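Local coordinates for Thiol:disulfide interchange protein DsbA (Neisseria meningitidis MC58, PDB 3DVX) that probably acts as a periplasmic thiol-disulfide oxidoreductase of the DsbA type, using a CxxC pair in a thioredoxin fold to help form disulfide bonds in other proteins, at residues Glu29-Phe34 and Ala91-Val96; Val36-Phe41 and Asp150-Val155. All coordinates share one frame; numbering follows the deposited sequence.

How the interactions relate
The two contacts lie next to each other around the predicted redox-active pair C35 and C38, which is not disulfide-bonded in this structure. Their centres are about 9 Å apart. Interaction 1 joins the end of strand 25-31 and the following loop to helix 85-98. Interaction 2 sets the start of helix 36-51 against the cis-proline loop before strand 154-157. Strands 25-31 and 154-157 are neighbours in the sheet, and F30 N probably hydrogen-bonds T154 O at 2.9 Å. T152 CG2 packs on F31 CA at 3.3 Å. C38 is shared ground: F31 and F93 of interaction 1 touch it, while T152 and P153 of interaction 2 meet its sulfur.

Interaction 1. Residues Glu29-Phe34 and Ala91-Val96; sequences EFFGYF and AVFKAV
Y33 and F93 form the centre of an aromatic cluster that joins the end of strand 25-31 and the loop after it to helix 85-98, part of the helical insertion of DsbA-type proteins. The pair is T-shaped. The edge of Y33 points at the face of F93, with planes at 86° and ring centroids 5.1 Å apart. Y33 CD1 sits over the middle of the F93 ring. F31 completes the cluster. Its ring is set obliquely to F93, and F31 CD1 meets F93 CZ at 3.8 Å. The F31 CG lies between its own backbone N and carbonyl carbon (chi1 73°), which turns the ring to the helix.

V92 comes to Y33 over a face. It makes a CH-pi contact, with V92 CG1 3.4 Å from the Y33 ring centroid. This methyl is anti to the V92 backbone N and lies over the centre of the ring, 11° off its normal. H62 adds an edge-to-face contact to both F31 and Y33, and helix 70-81 also packs on Y33. No hydrogen bond crosses this buried contact. One helical turn after V92, V96 packs against the base of the tyrosine side chain, with V96 CG1 3.5 Å from Y33 CB.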
ATOM      1  N   GLU A  29       2.936   0.293   2.692  1.00 26.89           N
ATOM      2  CA  GLU A  29       3.115  -0.793   1.741  1.00 26.41           C
ATOM      3  C   GLU A  29       3.203  -0.303   0.312  1.00 26.05           C
ATOM      4  O   GLU A  29       2.275   0.315  -0.185  1.00 26.06           O
ATOM      5  CB  GLU A  29       1.986  -1.793   1.825  1.00 26.43           C
ATOM      6  CG  GLU A  29       2.383  -3.094   1.164  1.00 27.14           C
ATOM      7  CD  GLU A  29       1.350  -3.612   0.199  1.00 27.59           C
ATOM      8  OE1 GLU A  29       0.371  -2.896  -0.074  1.00 28.48           O
ATOM      9  OE2 GLU A  29       1.521  -4.738  -0.298  1.00 28.20           O
ATOM     10  N   PHE A  30       4.333  -0.586  -0.335  1.00 25.66           N
ATOM     11  CA  PHE A  30       4.451  -0.431  -1.779  1.00 25.31           C
ATOM     12  C   PHE A  30       3.955  -1.716  -2.409  1.00 24.64           C
ATOM     13  O   PHE A  30       4.128  -2.784  -1.842  1.00 24.45           O
ATOM     14  CB  PHE A  30       5.900  -0.150  -2.195  1.00 25.15           C
ATOM     15  CG  PHE A  30       6.394   1.188  -1.740  1.00 25.31           C
ATOM     16  CD1 PHE A  30       6.117   2.326  -2.471  1.00 25.23           C
ATOM     17  CD2 PHE A  30       7.100   1.313  -0.555  1.00 25.20           C
ATOM     18  CE1 PHE A  30       6.545   3.548  -2.045  1.00 25.15           C
ATOM     19  CE2 PHE A  30       7.529   2.542  -0.127  1.00 24.95           C
ATOM     20  CZ  PHE A  30       7.251   3.656  -0.864  1.00 25.02           C
ATOM     21  N   PHE A  31       3.342  -1.603  -3.578  1.00 23.78           N
ATOM     22  CA  PHE A  31       2.732  -2.739  -4.230  1.00 23.50           C
ATOM     23  C   PHE A  31       2.490  -2.405  -5.683  1.00 23.77           C
ATOM     24  O   PHE A  31       2.629  -1.262  -6.096  1.00 23.92           O
ATOM     25  CB  PHE A  31       1.388  -3.101  -3.557  1.00 22.94           C
ATOM     26  CG  PHE A  31       0.259  -2.129  -3.856  1.00 22.76           C
ATOM     27  CD1 PHE A  31      -0.689  -2.418  -4.816  1.00 22.50           C
ATOM     28  CD2 PHE A  31       0.147  -0.927  -3.165  1.00 22.56           C
ATOM     29  CE1 PHE A  31      -1.716  -1.525  -5.081  1.00 22.68           C
ATOM     30  CE2 PHE A  31      -0.872  -0.042  -3.434  1.00 22.24           C
ATOM     31  CZ  PHE A  31      -1.803  -0.341  -4.385  1.00 22.43           C
ATOM     32  N   GLY A  32       2.128  -3.419  -6.454  1.00 24.23           N
ATOM     33  CA  GLY A  32       1.580  -3.221  -7.781  1.00 24.46           C
ATOM     34  C   GLY A  32       0.407  -4.167  -7.938  1.00 24.63           C
ATOM     35  O   GLY A  32       0.359  -5.225  -7.315  1.00 24.94           O
ATOM     36  N   TYR A  33      -0.546  -3.785  -8.773  1.00 24.89           N
ATOM     37  CA  TYR A  33      -1.717  -4.602  -9.039  1.00 24.70           C
ATOM     38  C   TYR A  33      -1.348  -5.789  -9.923  1.00 25.30           C
ATOM     39  O   TYR A  33      -2.140  -6.710 -10.090  1.00 25.56           O
ATOM     40  CB  TYR A  33      -2.787  -3.762  -9.740  1.00 24.12           C
ATOM     41  CG  TYR A  33      -3.473  -2.730  -8.865  1.00 24.10           C
ATOM     42  CD1 TYR A  33      -3.946  -3.061  -7.592  1.00 23.79           C
ATOM     43  CD2 TYR A  33      -3.690  -1.433  -9.326  1.00 24.00           C
ATOM     44  CE1 TYR A  33      -4.590  -2.125  -6.802  1.00 23.52           C
ATOM     45  CE2 TYR A  33      -4.354  -0.495  -8.540  1.00 23.90           C
ATOM     46  CZ  TYR A  33      -4.793  -0.851  -7.282  1.00 23.72           C
ATOM     47  OH  TYR A  33      -5.436   0.071  -6.499  1.00 23.92           O
ATOM     48  N   PHE A  34      -0.148  -5.753 -10.496  1.00 25.54           N
ATOM     49  CA  PHE A  34       0.302  -6.794 -11.408  1.00 25.62           C
ATOM     50  C   PHE A  34       1.155  -7.823 -10.689  1.00 24.95           C
ATOM     51  O   PHE A  34       1.752  -8.688 -11.329  1.00 25.13           O
ATOM     52  CB  PHE A  34       1.110  -6.182 -12.559  1.00 26.71           C
ATOM     53  CG  PHE A  34       2.098  -5.125 -12.123  1.00 26.76           C
ATOM     54  CD1 PHE A  34       3.173  -5.447 -11.317  1.00 27.17           C
ATOM     55  CD2 PHE A  34       1.944  -3.811 -12.526  1.00 26.88           C
ATOM     56  CE1 PHE A  34       4.079  -4.469 -10.910  1.00 27.22           C
ATOM     57  CE2 PHE A  34       2.840  -2.840 -12.138  1.00 26.99           C
ATOM     58  CZ  PHE A  34       3.909  -3.167 -11.324  1.00 27.11           C
ATOM     59  N   ALA A  91     -11.361  -6.584  -6.192  1.00 21.33           N
ATOM     60  CA  ALA A  91     -11.783  -6.460  -7.591  1.00 21.20           C
ATOM     61  C   ALA A  91     -10.680  -5.906  -8.491  1.00 21.86           C
ATOM     62  O   ALA A  91     -10.415  -6.468  -9.551  1.00 22.13           O
ATOM     63  CB  ALA A  91     -13.023  -5.597  -7.700  1.00 20.76           C
ATOM     64  N   VAL A  92     -10.036  -4.814  -8.070  1.00 22.36           N
ATOM     65  CA  VAL A  92      -8.997  -4.173  -8.881  1.00 22.68           C
ATOM     66  C   VAL A  92      -7.844  -5.141  -9.169  1.00 23.19           C
ATOM     67  O   VAL A  92      -7.472  -5.348 -10.332  1.00 24.05           O
ATOM     68  CB  VAL A  92      -8.443  -2.898  -8.199  1.00 22.92           C
ATOM     69  CG1 VAL A  92      -7.369  -2.248  -9.052  1.00 22.80           C
ATOM     70  CG2 VAL A  92      -9.550  -1.912  -7.945  1.00 23.14           C
ATOM     71  N   PHE A  93      -7.288  -5.737  -8.114  1.00 23.09           N
ATOM     72  CA  PHE A  93      -6.229  -6.737  -8.254  1.00 22.80           C
ATOM     73  C   PHE A  93      -6.611  -7.824  -9.233  1.00 23.16           C
ATOM     74  O   PHE A  93      -5.820  -8.251 -10.063  1.00 23.29           O
ATOM     75  CB  PHE A  93      -5.947  -7.403  -6.913  1.00 22.43           C
ATOM     76  CG  PHE A  93      -4.891  -6.716  -6.100  1.00 22.20           C
ATOM     77  CD1 PHE A  93      -3.558  -6.817  -6.453  1.00 21.96           C
ATOM     78  CD2 PHE A  93      -5.231  -5.987  -4.977  1.00 22.04           C
ATOM     79  CE1 PHE A  93      -2.583  -6.187  -5.710  1.00 22.18           C
ATOM     80  CE2 PHE A  93      -4.258  -5.360  -4.229  1.00 22.14           C
ATOM     81  CZ  PHE A  93      -2.931  -5.458  -4.599  1.00 22.03           C
ATOM     82  N   LYS A  94      -7.841  -8.281  -9.108  1.00 23.87           N
ATOM     83  CA  LYS A  94      -8.350  -9.326  -9.952  1.00 24.67           C
ATOM     84  C   LYS A  94      -8.286  -8.895 -11.406  1.00 24.46           C
ATOM     85  O   LYS A  94      -7.713  -9.580 -12.249  1.00 24.83           O
ATOM     86  CB  LYS A  94      -9.794  -9.598  -9.563  1.00 25.79           C
ATOM     87  CG  LYS A  94     -10.256 -10.996  -9.839  1.00 26.67           C
ATOM     88  CD  LYS A  94     -11.759 -11.040  -9.778  1.00 27.25           C
ATOM     89  CE  LYS A  94     -12.325 -11.015 -11.165  1.00 27.72           C
ATOM     90  NZ  LYS A  94     -12.295 -12.402 -11.723  1.00 28.00           N
ATOM     91  N   ALA A  95      -8.881  -7.742 -11.688  1.00 23.99           N
ATOM     92  CA  ALA A  95      -8.961  -7.225 -13.037  1.00 23.64           C
ATOM     93  C   ALA A  95      -7.580  -7.092 -13.662  1.00 23.74           C
ATOM     94  O   ALA A  95      -7.397  -7.366 -14.848  1.00 23.88           O
ATOM     95  CB  ALA A  95      -9.648  -5.881 -13.021  1.00 23.63           C
ATOM     96  N   VAL A  96      -6.614  -6.646 -12.865  1.00 23.42           N
ATOM     97  CA  VAL A  96      -5.256  -6.418 -13.351  1.00 23.30           C
ATOM     98  C   VAL A  96      -4.483  -7.735 -13.454  1.00 23.42           C
ATOM     99  O   VAL A  96      -3.982  -8.091 -14.518  1.00 23.07           O
ATOM    100  CB  VAL A  96      -4.485  -5.452 -12.411  1.00 23.24           C
ATOM    101  CG1 VAL A  96      -3.013  -5.421 -12.757  1.00 22.54           C
ATOM    102  CG2 VAL A  96      -5.105  -4.040 -12.436  1.00 22.97           C
TER

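Interaction 2. Residues Val36-Phe41 and Asp150-Val155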
ATOM      1  N   VAL A  36       1.653 -10.881  -8.215  1.00 23.29           N
ATOM      2  CA  VAL A  36       0.920 -12.003  -7.654  1.00 23.36           C
ATOM      3  C   VAL A  36       1.055 -12.065  -6.125  1.00 23.29           C
ATOM      4  O   VAL A  36       0.138 -12.524  -5.435  1.00 23.72           O
ATOM      5  CB  VAL A  36       1.360 -13.345  -8.302  1.00 23.21           C
ATOM      6  CG1 VAL A  36       2.594 -13.903  -7.598  1.00 23.32           C
ATOM      7  CG2 VAL A  36       0.215 -14.349  -8.291  1.00 22.31           C
ATOM      8  N   HIS A  37       2.183 -11.601  -5.597  1.00 22.98           N
ATOM      9  CA  HIS A  37       2.424 -11.650  -4.160  1.00 23.00           C
ATOM     10  C   HIS A  37       1.696 -10.540  -3.416  1.00 22.51           C
ATOM     11  O   HIS A  37       1.290 -10.728  -2.269  1.00 22.50           O
ATOM     12  CB  HIS A  37       3.913 -11.563  -3.859  1.00 23.93           C
ATOM     13  CG  HIS A  37       4.722 -12.664  -4.476  1.00 25.01           C
ATOM     14  ND1 HIS A  37       4.557 -13.993  -4.141  1.00 24.78           N
ATOM     15  CD2 HIS A  37       5.722 -12.628  -5.390  1.00 25.20           C
ATOM     16  CE1 HIS A  37       5.406 -14.725  -4.837  1.00 24.76           C
ATOM     17  NE2 HIS A  37       6.127 -13.923  -5.598  1.00 25.10           N
ATOM     18  N   CYS A  38       1.538  -9.383  -4.049  1.00 21.50           N
ATOM     19  CA  CYS A  38       0.762  -8.309  -3.441  1.00 21.55           C
ATOM     20  C   CYS A  38      -0.696  -8.731  -3.380  1.00 21.24           C
ATOM     21  O   CYS A  38      -1.356  -8.640  -2.343  1.00 21.17           O
ATOM     22  CB  CYS A  38       0.888  -7.018  -4.251  1.00 21.76           C
ATOM     23  SG  CYS A  38       2.520  -6.231  -4.172  1.00 21.72           S
ATOM     24  N   HIS A  39      -1.174  -9.202  -4.523  1.00 20.94           N
ATOM     25  CA  HIS A  39      -2.506  -9.747  -4.670  1.00 20.56           C
ATOM     26  C   HIS A  39      -2.855 -10.738  -3.572  1.00 20.88           C
ATOM     27  O   HIS A  39      -3.928 -10.654  -2.975  1.00 20.24           O
ATOM     28  CB  HIS A  39      -2.583 -10.446  -6.013  1.00 20.28           C
ATOM     29  CG  HIS A  39      -3.924 -11.022  -6.318  1.00 20.14           C
ATOM     30  ND1 HIS A  39      -4.082 -12.205  -6.998  1.00 20.14           N
ATOM     31  CD2 HIS A  39      -5.171 -10.572  -6.051  1.00 20.03           C
ATOM     32  CE1 HIS A  39      -5.370 -12.456  -7.144  1.00 19.95           C
ATOM     33  NE2 HIS A  39      -6.051 -11.478  -6.580  1.00 19.53           N
ATOM     34  N   HIS A  40      -1.952 -11.683  -3.310  1.00 21.28           N
ATOM     35  CA  HIS A  40      -2.222 -12.723  -2.317  1.00 21.45           C
ATOM     36  C   HIS A  40      -2.125 -12.184  -0.904  1.00 20.78           C
ATOM     37  O   HIS A  40      -2.884 -12.580  -0.031  1.00 21.31           O
ATOM     38  CB  HIS A  40      -1.277 -13.907  -2.493  1.00 22.01           C
ATOM     39  CG  HIS A  40      -1.583 -14.743  -3.698  1.00 22.59           C
ATOM     40  ND1 HIS A  40      -0.602 -15.319  -4.479  1.00 23.13           N
ATOM     41  CD2 HIS A  40      -2.762 -15.093  -4.262  1.00 22.62           C
ATOM     42  CE1 HIS A  40      -1.164 -15.994  -5.463  1.00 22.94           C
ATOM     43  NE2 HIS A  40      -2.474 -15.872  -5.354  1.00 22.89           N
ATOM     44  N   PHE A  41      -1.196 -11.262  -0.702  1.00 20.21           N
ATOM     45  CA  PHE A  41      -0.897 -10.702   0.607  1.00 19.64           C
ATOM     46  C   PHE A  41      -1.907  -9.626   1.000  1.00 19.76           C
ATOM     47  O   PHE A  41      -2.060  -9.308   2.171  1.00 18.95           O
ATOM     48  CB  PHE A  41       0.520 -10.123   0.561  1.00 19.41           C
ATOM     49  CG  PHE A  41       0.948  -9.434   1.819  1.00 19.32           C
ATOM     50  CD1 PHE A  41       1.000 -10.121   3.021  1.00 19.48           C
ATOM     51  CD2 PHE A  41       1.341  -8.107   1.792  1.00 18.90           C
ATOM     52  CE1 PHE A  41       1.409  -9.481   4.179  1.00 19.42           C
ATOM     53  CE2 PHE A  41       1.742  -7.469   2.944  1.00 18.99           C
ATOM     54  CZ  PHE A  41       1.778  -8.150   4.134  1.00 19.08           C
ATOM     55  N   ASP A 150      12.461  -1.503  -5.494  1.00 38.65           N
ATOM     56  CA  ASP A 150      12.740  -2.418  -6.595  1.00 38.48           C
ATOM     57  C   ASP A 150      12.095  -3.789  -6.393  1.00 37.70           C
ATOM     58  O   ASP A 150      12.430  -4.745  -7.090  1.00 38.48           O
ATOM     59  CB  ASP A 150      14.252  -2.573  -6.780  1.00 38.99           C
ATOM     60  CG  ASP A 150      14.989  -2.809  -5.457  1.00 39.68           C
ATOM     61  OD1 ASP A 150      14.328  -3.177  -4.457  1.00 40.42           O
ATOM     62  OD2 ASP A 150      16.229  -2.625  -5.417  1.00 39.51           O
ATOM     63  N   SER A 151      11.170  -3.890  -5.443  1.00 36.45           N
ATOM     64  CA  SER A 151      10.381  -5.108  -5.279  1.00 35.07           C
ATOM     65  C   SER A 151       9.117  -4.867  -4.468  1.00 33.76           C
ATOM     66  O   SER A 151       9.114  -4.130  -3.490  1.00 32.46           O
ATOM     67  CB  SER A 151      11.204  -6.198  -4.607  1.00 35.21           C
ATOM     68  OG  SER A 151      11.397  -5.903  -3.239  1.00 35.67           O
ATOM     69  N   THR A 152       8.040  -5.513  -4.891  1.00 33.13           N
ATOM     70  CA  THR A 152       6.770  -5.447  -4.191  1.00 32.24           C
ATOM     71  C   THR A 152       6.411  -6.826  -3.675  1.00 31.37           C
ATOM     72  O   THR A 152       6.738  -7.819  -4.307  1.00 31.05           O
ATOM     73  CB  THR A 152       5.651  -4.985  -5.128  1.00 31.88           C
ATOM     74  OG1 THR A 152       5.746  -5.703  -6.363  1.00 31.39           O
ATOM     75  CG2 THR A 152       5.767  -3.499  -5.407  1.00 32.06           C
ATOM     76  N   PRO A 153       5.724  -6.892  -2.532  1.00 30.98           N
ATOM     77  CA  PRO A 153       5.386  -5.767  -1.673  1.00 30.89           C
ATOM     78  C   PRO A 153       6.542  -5.375  -0.775  1.00 30.72           C
ATOM     79  O   PRO A 153       7.275  -6.236  -0.328  1.00 30.93           O
ATOM     80  CB  PRO A 153       4.224  -6.313  -0.832  1.00 30.98           C
ATOM     81  CG  PRO A 153       4.491  -7.764  -0.736  1.00 31.15           C
ATOM     82  CD  PRO A 153       5.161  -8.158  -2.030  1.00 30.99           C
ATOM     83  N   THR A 154       6.707  -4.082  -0.520  1.00 31.18           N
ATOM     84  CA  THR A 154       7.720  -3.609   0.421  1.00 31.56           C
ATOM     85  C   THR A 154       6.976  -2.967   1.558  1.00 31.56           C
ATOM     86  O   THR A 154       6.193  -2.052   1.338  1.00 32.37           O
ATOM     87  CB  THR A 154       8.659  -2.528  -0.185  1.00 31.89           C
ATOM     88  OG1 THR A 154       9.220  -2.979  -1.425  1.00 32.27           O
ATOM     89  CG2 THR A 154       9.785  -2.198   0.776  1.00 32.08           C
ATOM     90  N   VAL A 155       7.205  -3.437   2.774  1.00 31.78           N
ATOM     91  CA  VAL A 155       6.530  -2.861   3.933  1.00 31.71           C
ATOM     92  C   VAL A 155       7.537  -2.188   4.864  1.00 32.13           C
ATOM     93  O   VAL A 155       8.478  -2.816   5.364  1.00 31.96           O
ATOM     94  CB  VAL A 155       5.698  -3.913   4.708  1.00 31.18           C
ATOM     95  CG1 VAL A 155       5.001  -3.261   5.887  1.00 30.05           C
ATOM     96  CG2 VAL A 155       4.683  -4.592   3.770  1.00 30.41           C
TER
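The cis-proline loop of the thioredoxin fold here faces the start of helix 36-51, which carries C38 of the CxxC motif. The peptide bond between T152 and P153 is cis. C38 and P153 are the closest residues by backbone, with CA atoms 5.6 Å apart. The sulfur of C38 reaches across to the loop. Its SG is anti to its own carbonyl carbon (chi1 -70°), and from there it meets T152 CB at 3.5 Å and P153 CB at 3.8 Å. The P153 N is also near, 3.7 Å from C38 SG. The T152 side chain also touches C35, so the loop meets both cysteines.

Three residues after C38, F41 packs on the same loop and the strand after it. Its CG is anti to the backbone N (chi1 177°), which carries the ring toward P153 and V155. The CD2 and CE2 atoms do the touching: F41 CD2 meets P153 CG at 4.1 Å, and F41 CE2 meets V155 CG2 at 4.2 Å. Both partners come obliquely. F169 of helix 168-187 packs on F41 and P153 together.

No hydrogen bond joins the two segments, so their contact is van der Waals. C38 SG has a hydrogen-bond partner outside them. C35 and C38 are not disulfide-bonded, so C38 packs here as a reduced cysteine, with the cis-proline loop beside it as in thioredoxin-fold enzymes.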